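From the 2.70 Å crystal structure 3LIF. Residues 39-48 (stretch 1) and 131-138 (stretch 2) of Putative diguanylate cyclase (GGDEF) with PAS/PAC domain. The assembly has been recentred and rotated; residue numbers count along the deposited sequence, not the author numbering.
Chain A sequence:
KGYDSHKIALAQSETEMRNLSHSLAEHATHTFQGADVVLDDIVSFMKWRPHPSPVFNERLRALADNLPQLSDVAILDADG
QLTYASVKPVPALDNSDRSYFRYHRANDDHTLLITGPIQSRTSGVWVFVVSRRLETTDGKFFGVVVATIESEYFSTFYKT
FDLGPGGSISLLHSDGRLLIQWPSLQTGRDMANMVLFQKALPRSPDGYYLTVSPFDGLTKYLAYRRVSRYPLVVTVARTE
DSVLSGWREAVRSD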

# COMPACT_ATOMS: atom_id res chain seq x y z
N LEU A 39 13.91 3.46 2.76
CA LEU A 39 13.70 4.49 3.75
C LEU A 39 14.81 4.28 4.73
O LEU A 39 15.47 5.23 5.19
CB LEU A 39 12.32 4.45 4.42
CG LEU A 39 11.14 4.89 3.52
CD1 LEU A 39 10.20 5.77 4.25
CD2 LEU A 39 11.59 5.57 2.33
N ASP A 40 15.09 3.02 5.00
CA ASP A 40 16.19 2.68 5.90
C ASP A 40 17.58 3.25 5.47
O ASP A 40 18.31 3.85 6.25
CB ASP A 40 16.19 1.20 6.20
CG ASP A 40 16.49 0.98 7.60
OD1 ASP A 40 17.09 1.95 8.12
OD2 ASP A 40 16.11 -0.07 8.20
N ASP A 41 17.93 3.16 4.19
CA ASP A 41 19.15 3.84 3.77
C ASP A 41 19.01 5.28 4.31
O ASP A 41 19.98 5.87 4.76
CB ASP A 41 19.33 3.88 2.23
CG ASP A 41 19.92 2.58 1.66
OD1 ASP A 41 20.29 1.70 2.47
OD2 ASP A 41 19.99 2.46 0.41
N ILE A 42 17.81 5.85 4.26
CA ILE A 42 17.71 7.25 4.60
C ILE A 42 17.78 7.44 6.11
O ILE A 42 18.45 8.35 6.57
CB ILE A 42 16.47 7.89 4.00
CG1 ILE A 42 16.54 7.83 2.47
CG2 ILE A 42 16.28 9.33 4.53
CD1 ILE A 42 15.21 8.08 1.84
N VAL A 43 17.14 6.59 6.89
CA VAL A 43 17.30 6.76 8.29
C VAL A 43 18.77 6.93 8.55
O VAL A 43 19.17 7.82 9.31
CB VAL A 43 16.74 5.62 9.13
CG1 VAL A 43 17.35 5.59 10.51
CG2 VAL A 43 15.28 5.81 9.26
N SER A 44 19.60 6.13 7.87
CA SER A 44 21.06 6.10 8.17
C SER A 44 21.78 7.32 7.67
O SER A 44 22.49 7.96 8.41
CB SER A 44 21.73 4.82 7.68
OG SER A 44 21.38 3.77 8.57
N PHE A 45 21.60 7.66 6.42
CA PHE A 45 22.19 8.90 6.00
C PHE A 45 21.92 10.02 7.08
O PHE A 45 22.82 10.33 7.87
CB PHE A 45 21.64 9.28 4.67
CG PHE A 45 22.40 10.32 4.01
CD1 PHE A 45 23.62 10.03 3.44
CD2 PHE A 45 21.90 11.61 3.93
CE1 PHE A 45 24.36 11.02 2.77
CE2 PHE A 45 22.61 12.63 3.26
CZ PHE A 45 23.85 12.33 2.67
N MSE A 46 20.69 10.58 7.13
CA MSE A 46 20.28 11.47 8.24
C MSE A 46 21.07 11.25 9.55
O MSE A 46 21.63 12.22 10.06
CB MSE A 46 18.79 11.37 8.55
CG MSE A 46 17.83 11.77 7.49
SE MSE A 46 18.45 13.13 6.34
CE MSE A 46 18.24 14.66 7.54
N LYS A 47 21.10 10.02 10.10
CA LYS A 47 21.85 9.74 11.34
C LYS A 47 23.26 10.32 11.32
O LYS A 47 23.61 11.18 12.17
CB LYS A 47 21.93 8.26 11.70
CG LYS A 47 22.19 8.06 13.17
CD LYS A 47 22.25 6.57 13.68
CE LYS A 47 20.92 5.79 13.66
NZ LYS A 47 19.86 6.20 14.69
N TRP A 48 24.10 9.97 10.36
CA TRP A 48 25.28 10.79 10.32
C TRP A 48 25.39 11.86 9.26
O TRP A 48 26.45 12.15 8.75
CB TRP A 48 26.56 10.01 10.63
CG TRP A 48 26.79 8.79 9.89
CD1 TRP A 48 26.30 7.57 10.18
CD2 TRP A 48 27.64 8.65 8.76
NE1 TRP A 48 26.78 6.66 9.27
CE2 TRP A 48 27.61 7.30 8.39
CE3 TRP A 48 28.43 9.54 8.00
CZ2 TRP A 48 28.33 6.81 7.30
CZ3 TRP A 48 29.14 9.06 6.93
CH2 TRP A 48 29.09 7.71 6.58
N SER A 131 6.23 5.52 6.00
CA SER A 131 7.11 6.43 6.72
C SER A 131 7.95 5.77 7.82
O SER A 131 7.56 4.77 8.43
CB SER A 131 6.29 7.61 7.32
OG SER A 131 5.54 7.24 8.48
N ARG A 132 9.10 6.39 8.11
CA ARG A 132 10.02 5.88 9.15
C ARG A 132 10.53 6.97 10.09
O ARG A 132 10.84 8.09 9.65
CB ARG A 132 11.17 5.00 8.54
CG ARG A 132 10.90 3.50 8.74
CD ARG A 132 11.78 2.50 7.91
NE ARG A 132 12.83 1.95 8.77
CZ ARG A 132 12.77 2.16 10.07
NH1 ARG A 132 11.72 2.86 10.54
NH2 ARG A 132 13.70 1.68 10.88
N ARG A 133 10.61 6.66 11.37
CA ARG A 133 11.22 7.57 12.35
C ARG A 133 12.71 7.87 12.14
O ARG A 133 13.50 6.92 12.13
CB ARG A 133 11.11 6.95 13.71
CG ARG A 133 11.68 7.78 14.81
CD ARG A 133 11.92 6.92 16.02
NE ARG A 133 11.24 7.49 17.16
CZ ARG A 133 11.85 7.94 18.25
NH1 ARG A 133 13.20 7.85 18.32
NH2 ARG A 133 11.11 8.48 19.23
N LEU A 134 13.10 9.15 11.98
CA LEU A 134 14.54 9.59 11.99
C LEU A 134 15.11 9.72 13.40
O LEU A 134 14.39 10.03 14.36
CB LEU A 134 14.70 10.92 11.32
CG LEU A 134 14.19 10.82 9.90
CD1 LEU A 134 14.43 12.14 9.23
CD2 LEU A 134 14.88 9.63 9.15
N GLU A 135 16.40 9.46 13.55
CA GLU A 135 17.02 9.48 14.87
C GLU A 135 18.42 10.06 14.76
O GLU A 135 19.07 10.04 13.70
CB GLU A 135 17.02 8.10 15.53
CG GLU A 135 15.69 7.75 16.18
CD GLU A 135 15.69 6.40 16.89
OE1 GLU A 135 14.61 6.05 17.42
OE2 GLU A 135 16.74 5.69 16.92
N THR A 136 18.88 10.62 15.88
CA THR A 136 20.29 11.04 15.99
C THR A 136 21.07 9.91 16.68
O THR A 136 20.48 9.02 17.36
CB THR A 136 20.42 12.31 16.83
OG1 THR A 136 19.51 12.25 17.94
CG2 THR A 136 20.12 13.47 15.99
N THR A 137 22.39 9.95 16.50
CA THR A 137 23.25 8.91 17.07
C THR A 137 22.86 8.52 18.50
O THR A 137 23.05 7.37 18.89
CB THR A 137 24.70 9.33 17.01
OG1 THR A 137 24.84 10.57 17.73
CG2 THR A 137 25.17 9.48 15.53
N ASP A 138 22.31 9.45 19.27
CA ASP A 138 21.82 9.10 20.64
C ASP A 138 20.47 8.39 20.59
O ASP A 138 19.96 7.90 21.61
CB ASP A 138 21.70 10.34 21.55
CG ASP A 138 20.73 11.39 21.01
OD1 ASP A 138 20.61 12.43 21.70
OD2 ASP A 138 20.09 11.22 19.92

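The helix of residues 39-47 and the strand of residues 131-135 run nearly parallel, with 18° between their N-to-C directions and 7.6 Å between their axes at closest approach. The CA atoms pair Leu-39 with Arg-132 at 6.7 Å, Val-43 with Leu-134 at 5.4 Å and Lys-47 with Thr-136 at 5.1 Å. Four residues along the helix, about one turn, thus match two along stretch 2, the last step running past the strand's end at Glu-135. Helical backbone bonds such as Val-43 N to Leu-39 O (2.7 Å) and Lys-47 N to Val-43 O (3.0 Å) link this same series. No hydrogen bond crosses between the stretches, which bury 564 Å² (both sides summed) through packing, with two long salt bridges besides.

Val-43 is central. Its CG2 lies 3.8 Å from Leu-134 CD2 and 3.6 Å from Arg-133 O, so a compact branched side chain meets both an apolar side chain and the strand backbone. Leu-134 also reaches Met-46, a selenomethionine, with CD1 3.8 Å from Met-46 CG; both residues are buried, as suits their apolar chains.

At one end, Leu-39 points toward the strand, placing CD1 4.0 Å from Ser-131 CA and CB 4.0 Å from Arg-132 CD. Arg-132 thus offers aliphatic carbon to a leucine while its guanidinium has Val-43 CG2 over one face and Asp-40 OD2 near its plane at the edge. The resulting salt bridge, Asp-40 OD2 to Arg-132 NE, is long at 3.9 Å.

At the other end, Lys-47 is t at chi1 and chi2 and m at chi3 and chi4. Its CG packs 4.1 Å from Thr-137 CG2, and its NZ forms a long salt bridge with Glu-135 OE2 at 3.9 Å. Glu-135 OE1 is 2.5 Å from Arg-133 NH1, a very short salt-bridge contact within the strand, so the glutamate carboxylate serves two basic partners.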